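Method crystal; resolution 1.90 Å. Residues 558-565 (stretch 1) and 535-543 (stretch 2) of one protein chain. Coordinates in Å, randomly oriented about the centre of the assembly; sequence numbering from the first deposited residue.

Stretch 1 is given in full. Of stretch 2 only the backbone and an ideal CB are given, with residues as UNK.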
# COMPACT_ATOMS: atom_id res chain seq x y z
N PRO A 558 -36.09 14.35 20.19
CA PRO A 558 -35.83 13.94 18.81
C PRO A 558 -34.33 13.81 18.53
O PRO A 558 -33.55 14.61 19.07
CB PRO A 558 -36.40 15.09 17.97
CG PRO A 558 -37.31 15.84 18.89
CD PRO A 558 -36.72 15.68 20.25
N CYS A 559 -33.97 12.84 17.71
CA CYS A 559 -32.58 12.58 17.33
C CYS A 559 -32.29 13.15 15.95
O CYS A 559 -33.03 12.89 15.00
CB CYS A 559 -32.31 11.08 17.31
SG CYS A 559 -32.25 10.35 18.95
N LEU A 560 -31.21 13.92 15.85
CA LEU A 560 -30.72 14.47 14.59
C LEU A 560 -29.60 13.61 13.99
O LEU A 560 -29.35 13.70 12.78
CB LEU A 560 -30.24 15.90 14.79
CG LEU A 560 -31.24 16.96 15.28
CD1 LEU A 560 -32.49 16.96 14.40
CD2 LEU A 560 -31.63 16.80 16.75
N LEU A 561 -28.92 12.84 14.84
CA LEU A 561 -27.94 11.83 14.43
C LEU A 561 -28.05 10.62 15.35
O LEU A 561 -28.29 10.77 16.55
CB LEU A 561 -26.51 12.38 14.51
CG LEU A 561 -26.15 13.60 13.65
CD1 LEU A 561 -24.77 14.12 14.00
CD2 LEU A 561 -26.22 13.28 12.16
N LYS A 562 -27.86 9.42 14.79
CA LYS A 562 -27.88 8.17 15.55
C LYS A 562 -26.82 7.21 15.02
O LYS A 562 -26.43 7.32 13.87
CB LYS A 562 -29.24 7.49 15.42
CG LYS A 562 -30.42 8.34 15.86
CD LYS A 562 -31.72 7.56 15.92
CE LYS A 562 -32.11 6.99 14.58
NZ LYS A 562 -33.58 6.78 14.49
N ASP A 563 -26.40 6.26 15.84
CA ASP A 563 -25.53 5.16 15.36
C ASP A 563 -26.36 4.05 14.70
O ASP A 563 -27.60 4.14 14.67
CB ASP A 563 -24.58 4.66 16.46
CG ASP A 563 -25.28 3.99 17.63
OD1 ASP A 563 -26.39 3.43 17.49
OD2 ASP A 563 -24.66 4.01 18.72
N ASP A 564 -25.70 3.01 14.18
CA ASP A 564 -26.42 1.92 13.48
C ASP A 564 -27.38 1.12 14.38
O ASP A 564 -28.35 0.57 13.88
CB ASP A 564 -25.46 0.94 12.78
CG ASP A 564 -24.89 1.48 11.46
OD1 ASP A 564 -25.24 2.59 11.00
OD2 ASP A 564 -24.08 0.74 10.87
N GLY A 565 -27.10 1.08 15.68
CA GLY A 565 -28.02 0.50 16.66
C GLY A 565 -29.20 1.39 17.04
O GLY A 565 -29.99 1.02 17.91
N UNK A 535 -17.46 3.89 14.91
CA UNK A 535 -18.83 3.53 14.51
C UNK A 535 -19.51 4.50 13.53
O UNK A 535 -19.28 5.73 13.60
CB UNK A 535 -19.70 3.42 15.77
N UNK A 536 -20.34 3.95 12.64
CA UNK A 536 -21.03 4.74 11.63
C UNK A 536 -22.17 5.55 12.27
O UNK A 536 -22.78 5.11 13.24
CB UNK A 536 -21.57 3.83 10.52
N UNK A 537 -22.39 6.73 11.72
CA UNK A 537 -23.42 7.66 12.15
C UNK A 537 -24.28 8.02 10.94
O UNK A 537 -23.77 8.16 9.83
CB UNK A 537 -22.81 8.91 12.79
N UNK A 538 -25.59 8.16 11.16
CA UNK A 538 -26.55 8.57 10.14
C UNK A 538 -27.64 9.40 10.83
O UNK A 538 -27.52 9.68 12.01
CB UNK A 538 -27.14 7.36 9.42
N UNK A 539 -28.67 9.82 10.10
CA UNK A 539 -29.76 10.59 10.70
C UNK A 539 -30.20 11.78 9.88
O UNK A 539 -29.73 11.99 8.76
CB UNK A 539 -29.34 11.08 12.09
N UNK A 540 -31.12 12.55 10.45
CA UNK A 540 -31.66 13.76 9.83
C UNK A 540 -30.61 14.72 9.28
O UNK A 540 -30.82 15.30 8.22
CB UNK A 540 -32.52 14.51 10.85
N UNK A 541 -29.51 14.92 10.01
CA UNK A 541 -28.54 15.97 9.67
C UNK A 541 -27.30 15.55 8.90
O UNK A 541 -26.56 16.42 8.44
CB UNK A 541 -28.08 16.64 10.96
N UNK A 542 -27.05 14.25 8.75
CA UNK A 542 -25.89 13.81 7.98
C UNK A 542 -25.48 12.39 8.25
O UNK A 542 -26.12 11.67 9.03
CB UNK A 542 -24.70 14.73 8.26
N UNK A 543 -24.38 12.00 7.59
CA UNK A 543 -23.75 10.70 7.77
C UNK A 543 -22.24 10.86 7.88
O UNK A 543 -21.65 11.80 7.36
CB UNK A 543 -24.11 9.76 6.62

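At position 535 the CA-to-CB bond points toward stretch 1, yet the ideal CB lies 5.1 Å from Asp563 CB, so nothing there selects strongly; with phi near -55° and psi near 146°, many residues would fit, proline included. Pro535 is deposited, and its ring makes no close contact.

Position 536 begins a strand. Its CB points sideways, 3.9 Å from Asp564 OD1, which leaves room for a small or a polar side chain. The residue is Ala536, whose main chain does more than its methyl: water 1 donates to Ala536 O (2.6 Å) and accepts from Asp564 N (2.9 Å).

Position 537 has extended angles, and its CB shares a face of the sheet with Asp563, 5.4 Å from Leu561 CB. A medium-sized apolar side chain, branched or not, could close that gap. Val537 does so, its CG1 reaching Leu561 CB at 3.9 Å.

Position 538 pairs with Lys562 through two nearly straight hydrogen bonds, from its N to Lys562 O (3.0 Å) and from Lys562 N to its O (2.8 Å). These need only a backbone, so the side chain is chosen by other things. The ideal CB is 4.5 Å from Lys562 O and 5.4 Å from Asp564 OD1, two acceptors that favour a small polar group, though alanine would also fit. Ser538 is found: its OG hydrogen-bonds water 2 (2.6 Å), and that water donates to Asp564 OD1 (2.5 Å).

Position 539 is decided by the backbone. Phi of 136° with psi near 180° would jam any CB against the preceding carbonyl, and the ideal CB would also clash with Leu560 O (2.7 Å) and Leu561 CA (2.8 Å). Only glycine suits, and Gly539 is present.

At position 540 CB points toward stretch 1, 3.8 Å from Leu560 O, but a long side chain can turn outward. Arg540 does this, its end leading away to a partner elsewhere in the structure, while water 3 accepts from Arg540 N (3.0 Å) and donates to Cys559 O (2.8 Å).

Position 541 has its CB 4.0 Å from Leu561 CD2, with Leu560's side chain nearby, so large apolar or aromatic residues are favoured. Trp541 lays a ring face against Leu560, whose CG sits 3.7 Å from the centroid of the six-membered ring, while Trp541 N donates to Leu560 O (3.0 Å).

Position 542, with phi 161°, again requires glycine: Gly542. Position 543 points away and tolerates much; it is Ala543.

Stretch 2, residues 535-543: PAVSGRWGA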
# COMPACT_ATOMS: atom_id res chain seq x y z
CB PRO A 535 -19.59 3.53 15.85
CG PRO A 535 -18.55 3.15 16.85
CD PRO A 535 -17.30 3.83 16.38
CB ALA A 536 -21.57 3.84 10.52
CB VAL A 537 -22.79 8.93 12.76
CG1 VAL A 537 -23.84 9.97 13.13
CG2 VAL A 537 -21.96 8.57 13.98
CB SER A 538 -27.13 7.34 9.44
OG SER A 538 -27.81 6.50 10.36
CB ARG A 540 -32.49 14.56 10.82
CG ARG A 540 -33.87 14.00 11.07
CD ARG A 540 -34.84 14.43 9.98
NE ARG A 540 -36.01 13.55 10.01
CZ ARG A 540 -36.78 13.26 8.96
NH1 ARG A 540 -36.54 13.76 7.75
NH2 ARG A 540 -37.80 12.42 9.14
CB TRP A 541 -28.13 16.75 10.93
CG TRP A 541 -29.17 17.71 11.43
CD1 TRP A 541 -30.40 17.97 10.88
CD2 TRP A 541 -29.04 18.57 12.56
NE1 TRP A 541 -31.05 18.94 11.62
CE2 TRP A 541 -30.24 19.32 12.66
CE3 TRP A 541 -28.04 18.78 13.50
CZ2 TRP A 541 -30.46 20.24 13.67
CZ3 TRP A 541 -28.25 19.70 14.51
CH2 TRP A 541 -29.45 20.42 14.58
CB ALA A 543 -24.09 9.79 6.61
O HOH W 1 -22.85 2.71 14.22
O HOH W 2 -26.02 4.95 11.54
O HOH W 3 -31.86 11.29 13.06
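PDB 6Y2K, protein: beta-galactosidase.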